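Local coordinates for hypothetical protein (Pseudomonas aeruginosa, PDB 4F98) that is of unknown function but belongs to the DUF2790 family, is made with a signal peptide and probably exported, and builds a small antiparallel sheet in a two-chain assembly, at residues 30-35 with 42-47; 38-43 with 58-63. All blocks are in the same frame, centred on the assembly; numbering follows the deposited sequence. Where two conformers were deposited one is given.

Contact 1 (30-35 with 42-47); sequences HRTDNS and PVTVVY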
loop_
_atom_site.group_PDB
_atom_site.type_symbol
_atom_site.label_atom_id
_atom_site.label_comp_id
_atom_site.label_asym_id
_atom_site.label_seq_id
_atom_site.Cartn_x
_atom_site.Cartn_y
_atom_site.Cartn_z
ATOM N N HIS A 30 -11.111 8.183 3.685
ATOM C CA HIS A 30 -10.031 8.960 3.107
ATOM C C HIS A 30 -8.827 8.069 2.934
ATOM O O HIS A 30 -8.528 7.249 3.795
ATOM C CB HIS A 30 -9.622 10.125 4.030
ATOM C CG HIS A 30 -8.383 10.827 3.572
ATOM N ND1 HIS A 30 -7.156 10.622 4.151
ATOM C CD2 HIS A 30 -8.168 11.664 2.533
ATOM C CE1 HIS A 30 -6.244 11.318 3.500
ATOM N NE2 HIS A 30 -6.833 11.968 2.514
ATOM N N ARG A 31 -8.129 8.243 1.823
ATOM C CA ARG A 31 -6.786 7.693 1.668
ATOM C C ARG A 31 -5.983 8.622 0.781
ATOM O O ARG A 31 -6.499 9.176 -0.188
ATOM C CB ARG A 31 -6.844 6.248 1.140
ATOM C CG ARG A 31 -7.430 6.043 -0.263
ATOM C CD ARG A 31 -6.362 5.855 -1.282
ATOM N NE ARG A 31 -5.659 4.574 -1.149
ATOM C CZ ARG A 31 -4.353 4.379 -0.929
ATOM N NH1 ARG A 31 -3.487 5.388 -0.841
ATOM N NH2 ARG A 31 -3.897 3.135 -0.834
ATOM N N THR A 32 -4.715 8.825 1.114
ATOM C CA THR A 32 -3.804 9.674 0.341
ATOM C C THR A 32 -3.818 9.265 -1.131
ATOM O O THR A 32 -3.792 8.080 -1.448
ATOM C CB THR A 32 -2.369 9.534 0.861
ATOM O OG1 THR A 32 -2.393 9.753 2.284
ATOM C CG2 THR A 32 -1.429 10.520 0.145
ATOM N N ASP A 33 -3.872 10.238 -2.026
ATOM C CA ASP A 33 -3.765 9.911 -3.453
ATOM C C ASP A 33 -2.268 9.788 -3.786
ATOM O O ASP A 33 -1.551 10.780 -3.975
ATOM C CB ASP A 33 -4.490 10.897 -4.381
ATOM C CG ASP A 33 -4.679 10.327 -5.802
ATOM O OD1 ASP A 33 -4.057 9.285 -6.119
ATOM O OD2 ASP A 33 -5.421 10.922 -6.620
ATOM N N ASN A 34 -1.823 8.536 -3.864
ATOM C CA ASN A 34 -0.439 8.198 -4.222
ATOM C C ASN A 34 -0.332 7.596 -5.623
ATOM O O ASN A 34 0.680 6.992 -5.968
ATOM C CB ASN A 34 0.182 7.272 -3.161
ATOM C CG ASN A 34 0.545 8.001 -1.897
ATOM O OD1 ASN A 34 1.011 9.143 -1.962
ATOM N ND2 ASN A 34 0.369 7.347 -0.754
ATOM N N SER A 35 -1.353 7.830 -6.453
ATOM C CA SER A 35 -1.409 7.239 -7.787
ATOM C C SER A 35 -0.161 7.515 -8.632
ATOM O O SER A 35 0.324 6.614 -9.315
ATOM C CB SER A 35 -2.642 7.752 -8.522
ATOM O OG SER A 35 -2.593 9.163 -8.631
ATOM N N PRO A 42 4.588 7.683 2.148
ATOM C CA PRO A 42 3.623 7.710 3.235
ATOM C C PRO A 42 2.184 7.742 2.750
ATOM O O PRO A 42 1.871 8.225 1.656
ATOM C CB PRO A 42 3.973 8.998 4.007
ATOM C CG PRO A 42 4.582 9.848 3.007
ATOM C CD PRO A 42 5.348 8.944 2.075
ATOM N N VAL A 43 1.322 7.159 3.566
ATOM C CA VAL A 43 -0.113 7.126 3.322
ATOM C C VAL A 43 -0.850 7.302 4.639
ATOM O O VAL A 43 -0.457 6.745 5.673
ATOM C CB VAL A 43 -0.534 5.797 2.617
ATOM C CG1 VAL A 43 -0.024 4.567 3.348
ATOM C CG2 VAL A 43 -2.049 5.734 2.408
ATOM N N THR A 44 -1.907 8.105 4.579
ATOM C CA THR A 44 -2.836 8.276 5.673
ATOM C C THR A 44 -4.189 7.746 5.247
ATOM O O THR A 44 -4.648 8.047 4.146
ATOM C CB THR A 44 -2.947 9.738 6.065
ATOM O OG1 THR A 44 -1.638 10.200 6.412
ATOM C CG2 THR A 44 -3.901 9.928 7.244
ATOM N N VAL A 45 -4.806 6.962 6.110
ATOM C CA VAL A 45 -6.142 6.428 5.931
ATOM C C VAL A 45 -7.041 6.872 7.080
ATOM O O VAL A 45 -6.621 6.856 8.231
ATOM C CB VAL A 45 -6.131 4.884 5.819
ATOM C CG1 VAL A 45 -7.560 4.303 5.891
ATOM C CG2 VAL A 45 -5.414 4.452 4.540
ATOM N N VAL A 46 -8.261 7.314 6.756
ATOM C CA VAL A 46 -9.333 7.424 7.735
ATOM C C VAL A 46 -10.385 6.394 7.363
ATOM O O VAL A 46 -10.870 6.384 6.235
ATOM C CB VAL A 46 -9.933 8.823 7.830
ATOM C CG1 VAL A 46 -11.092 8.865 8.868
ATOM C CG2 VAL A 46 -8.821 9.838 8.135
ATOM N N TYR A 47 -10.723 5.524 8.303
ATOM C CA TYR A 47 -11.745 4.500 8.093
ATOM C C TYR A 47 -12.781 4.529 9.219
ATOM O O TYR A 47 -12.516 5.000 10.320
ATOM C CB TYR A 47 -11.107 3.097 7.883
ATOM C CG TYR A 47 -10.581 2.432 9.116
ATOM C CD1 TYR A 47 -11.414 1.650 9.917
ATOM C CD2 TYR A 47 -9.254 2.598 9.499
ATOM C CE1 TYR A 47 -10.936 1.057 11.074
ATOM C CE2 TYR A 47 -8.763 1.988 10.670
ATOM C CZ TYR A 47 -9.609 1.239 11.454
ATOM O OH TYR A 47 -9.157 0.650 12.603
HETATM O O HOH W 1 2.640 10.137 -0.110
#
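Thr32 and Thr44 hold each other just past the end of strand 27-31. Thr32 N donates to Thr44 O at 3.1 Å. In return Thr44 N points almost straight at Thr32 OG1, 2.9 Å away with 173° at the hydrogen. With OG1 beside the backbone N, anti to the carbonyl carbon (chi1 -52°), the hydroxyl takes the N-H that in a regular strand pair would go to Thr32 O. That carbonyl accepts instead from Arg31 NH1 at 2.8 Å, in the guanidinium plane. Behind this, His30 and Val46 form an antiparallel hydrogen-bonded pair, their CB atoms 4.0 Å apart. This end is tight and backed by the buried Val43, Val45 and Val46. The Asn34 end is looser: ND2 reaches Pro42 O at 3.0 Å, a water bridges OD1 to the same oxygen, and Pro42 itself is exposed. ND2 also donates to Glu61 OE2 on strand 54-62. This is the open end of a beta hairpin, the first of a three-stranded antiparallel meander, where regular pairing gives way to side-chain bonds. Strand 40-48 is its middle strand: Val43 and Val45 lean on Phe59 of strand 54-62, and Arg31 bonds to Trp62 and Gly63 of the second subunit.

Contact 2 (38-43 with 58-63); sequences TGVVPV and RFLEWG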
loop_
_atom_site.group_PDB
_atom_site.type_symbol
_atom_site.label_atom_id
_atom_site.label_comp_id
_atom_site.label_asym_id
_atom_site.label_seq_id
_atom_site.Cartn_x
_atom_site.Cartn_y
_atom_site.Cartn_z
ATOM N N THR A 38 6.019 6.604 -7.189
ATOM C CA THR A 38 6.698 5.312 -7.355
ATOM C C THR A 38 7.524 5.017 -6.120
ATOM O O THR A 38 8.108 5.928 -5.510
ATOM C CB THR A 38 7.640 5.246 -8.581
ATOM O OG1 THR A 38 8.638 6.275 -8.502
ATOM C CG2 THR A 38 6.851 5.346 -9.889
ATOM N N GLY A 39 7.571 3.735 -5.751
ATOM C CA GLY A 39 8.330 3.291 -4.596
ATOM C C GLY A 39 7.577 3.584 -3.306
ATOM O O GLY A 39 6.397 3.941 -3.323
ATOM N N VAL A 40 8.271 3.469 -2.181
ATOM C CA VAL A 40 7.635 3.545 -0.885
ATOM C C VAL A 40 7.413 4.997 -0.490
ATOM O O VAL A 40 8.325 5.832 -0.536
ATOM C CB VAL A 40 8.402 2.731 0.165
ATOM C CG1 VAL A 40 7.839 2.973 1.538
ATOM C CG2 VAL A 40 8.365 1.248 -0.195
ATOM N N VAL A 41 6.181 5.264 -0.058
ATOM C CA VAL A 41 5.705 6.606 0.245
ATOM C C VAL A 41 4.767 6.552 1.447
ATOM O O VAL A 41 4.176 5.515 1.727
ATOM C CB VAL A 41 4.989 7.244 -0.996
ATOM C CG1 VAL A 41 5.959 7.453 -2.185
ATOM C CG2 VAL A 41 3.751 6.435 -1.408
ATOM N N PRO A 42 4.588 7.683 2.148
ATOM C CA PRO A 42 3.623 7.710 3.235
ATOM C C PRO A 42 2.184 7.742 2.750
ATOM O O PRO A 42 1.871 8.225 1.656
ATOM C CB PRO A 42 3.973 8.998 4.007
ATOM C CG PRO A 42 4.582 9.848 3.007
ATOM C CD PRO A 42 5.348 8.944 2.075
ATOM N N VAL A 43 1.322 7.159 3.566
ATOM C CA VAL A 43 -0.113 7.126 3.322
ATOM C C VAL A 43 -0.850 7.302 4.639
ATOM O O VAL A 43 -0.457 6.745 5.673
ATOM C CB VAL A 43 -0.534 5.797 2.617
ATOM C CG1 VAL A 43 -0.024 4.567 3.348
ATOM C CG2 VAL A 43 -2.049 5.734 2.408
ATOM N N ARG A 58 -1.525 6.267 9.922
ATOM C CA ARG A 58 -0.530 6.695 8.954
ATOM C C ARG A 58 0.634 5.720 8.946
ATOM O O ARG A 58 1.100 5.270 9.998
ATOM C CB ARG A 58 -0.078 8.136 9.188
ATOM C CG ARG A 58 0.809 8.698 8.074
ATOM C CD ARG A 58 1.138 10.178 8.228
ATOM N NE ARG A 58 1.590 10.499 9.574
ATOM C CZ ARG A 58 0.928 11.283 10.429
ATOM N NH1 ARG A 58 -0.249 11.851 10.098
ATOM N NH2 ARG A 58 1.448 11.474 11.624
ATOM N N PHE A 59 1.066 5.371 7.737
ATOM C CA PHE A 59 1.990 4.258 7.550
ATOM C C PHE A 59 2.645 4.421 6.170
ATOM O O PHE A 59 2.626 5.534 5.619
ATOM C CB PHE A 59 1.243 2.911 7.779
ATOM C CG PHE A 59 -0.005 2.745 6.946
ATOM C CD1 PHE A 59 -1.202 3.331 7.323
ATOM C CD2 PHE A 59 0.005 1.960 5.809
ATOM C CE1 PHE A 59 -2.343 3.202 6.548
ATOM C CE2 PHE A 59 -1.139 1.806 5.037
ATOM C CZ PHE A 59 -2.330 2.431 5.422
ATOM N N LEU A 60 3.236 3.358 5.641
ATOM C CA LEU A 60 3.935 3.396 4.357
ATOM C C LEU A 60 3.292 2.427 3.394
ATOM O O LEU A 60 2.764 1.383 3.794
ATOM C CB LEU A 60 5.400 2.979 4.532
ATOM C CG LEU A 60 6.242 3.857 5.449
ATOM C CD1 LEU A 60 7.575 3.146 5.725
ATOM C CD2 LEU A 60 6.428 5.263 4.852
ATOM N N GLU A 61 3.346 2.775 2.108
ATOM C CA GLU A 61 2.873 1.899 1.046
ATOM C C GLU A 61 3.689 2.130 -0.210
ATOM O O GLU A 61 4.450 3.096 -0.299
ATOM C CB GLU A 61 1.399 2.148 0.783
ATOM C CG GLU A 61 1.105 3.471 0.084
ATOM C CD GLU A 61 -0.372 3.678 -0.237
ATOM O OE1 GLU A 61 -1.227 2.830 0.113
ATOM O OE2 GLU A 61 -0.711 4.715 -0.850
ATOM N N TRP A 62 3.505 1.263 -1.185
ATOM C CA TRP A 62 4.104 1.471 -2.494
ATOM C C TRP A 62 3.176 2.365 -3.328
ATOM O O TRP A 62 1.961 2.185 -3.324
ATOM C CB TRP A 62 4.336 0.156 -3.194
ATOM C CG TRP A 62 5.394 -0.663 -2.544
ATOM C CD1 TRP A 62 5.338 -1.270 -1.324
ATOM C CD2 TRP A 62 6.712 -0.933 -3.057
ATOM N NE1 TRP A 62 6.500 -1.938 -1.066
ATOM C CE2 TRP A 62 7.367 -1.740 -2.103
ATOM C CE3 TRP A 62 7.390 -0.592 -4.235
ATOM C CZ2 TRP A 62 8.674 -2.205 -2.283
ATOM C CZ3 TRP A 62 8.697 -1.056 -4.412
ATOM C CH2 TRP A 62 9.316 -1.852 -3.439
ATOM N N GLY A 63 3.761 3.338 -4.004
ATOM C CA GLY A 63 3.007 4.237 -4.853
ATOM C C GLY A 63 2.316 3.514 -5.991
ATOM O O GLY A 63 2.640 2.370 -6.322
HETATM O O HOH W 2 5.424 2.082 -6.952
#
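The side chains of Val43 and Glu61 cross on one face of a beta hairpin, where strands 40-48 and 54-62 run antiparallel. Two hydrogen-bonded pairs, Val41 with Glu61 and Val43 with Phe59, each make both backbone bonds; Val41 N to Glu61 O, at 2.8 Å, is among the shortest.

Start at Glu61 CB, which meets Val43 CG1 at 3.8 Å. CG lies between the backbone N and the carbonyl carbon (chi1 72°) and comes to 3.6 Å from that same methyl. From there the chain runs extended, and CD settles 3.6 Å from Val43 CB, the two side chains crossing at about a right angle. At the tip both OE1 and OE2 lie against Val43 CG2, while OE1 forms a salt bridge with Arg31 NH2 and OE2 accepts from Asn34 ND2. The carboxylate is thus buried against a valine yet has a polar partner on each oxygen, which would be expected to favour its charged form.

Val43 CG1 also presses over one face of the Phe59 ring, nearest at CE2, 3.4 Å away, in a CH-pi contact offset toward the rim. The ring of Tyr17 of the same chain meets Phe59 edge-to-face.

On the other face of the sheet Val40 CG2 does the same to Trp62. It sits above the five-membered ring, 14° off the normal, with CE2 at 3.7 Å. Trp62 NE1 binds Tyr17 OH of the second subunit, so the indole ties this hairpin to the dimer partner.

Beyond the strands, Gly39, with its positive phi, carries the pairing one bond further, Gly63 N donating to Gly39 O. There a single water closes the open end, accepting from Gly39 N at 3.0 Å and donating to Gly63 O at 2.9 Å.

From the N terminus about twenty residues of loop lead into strand 27-31, which the chain leaves by a second loop. Contact 1 closes that loop by bringing 30-35 back against 42-47, on the strand that follows. The chain then turns beyond residue 48, and contact 2 closes this second hairpin, setting 58-63 against 38-43. Neither contact nests within the other: they interleave, 38-43 beginning before 42-47, as consecutive hairpins staggered along the shared strand 40-48 and overlapping at Pro42 and Val43. Strand 27-31 and the loop after it are also tied to strand 54-62 by polar side chains reaching between the two contacts. Both contacts touch the second subunit.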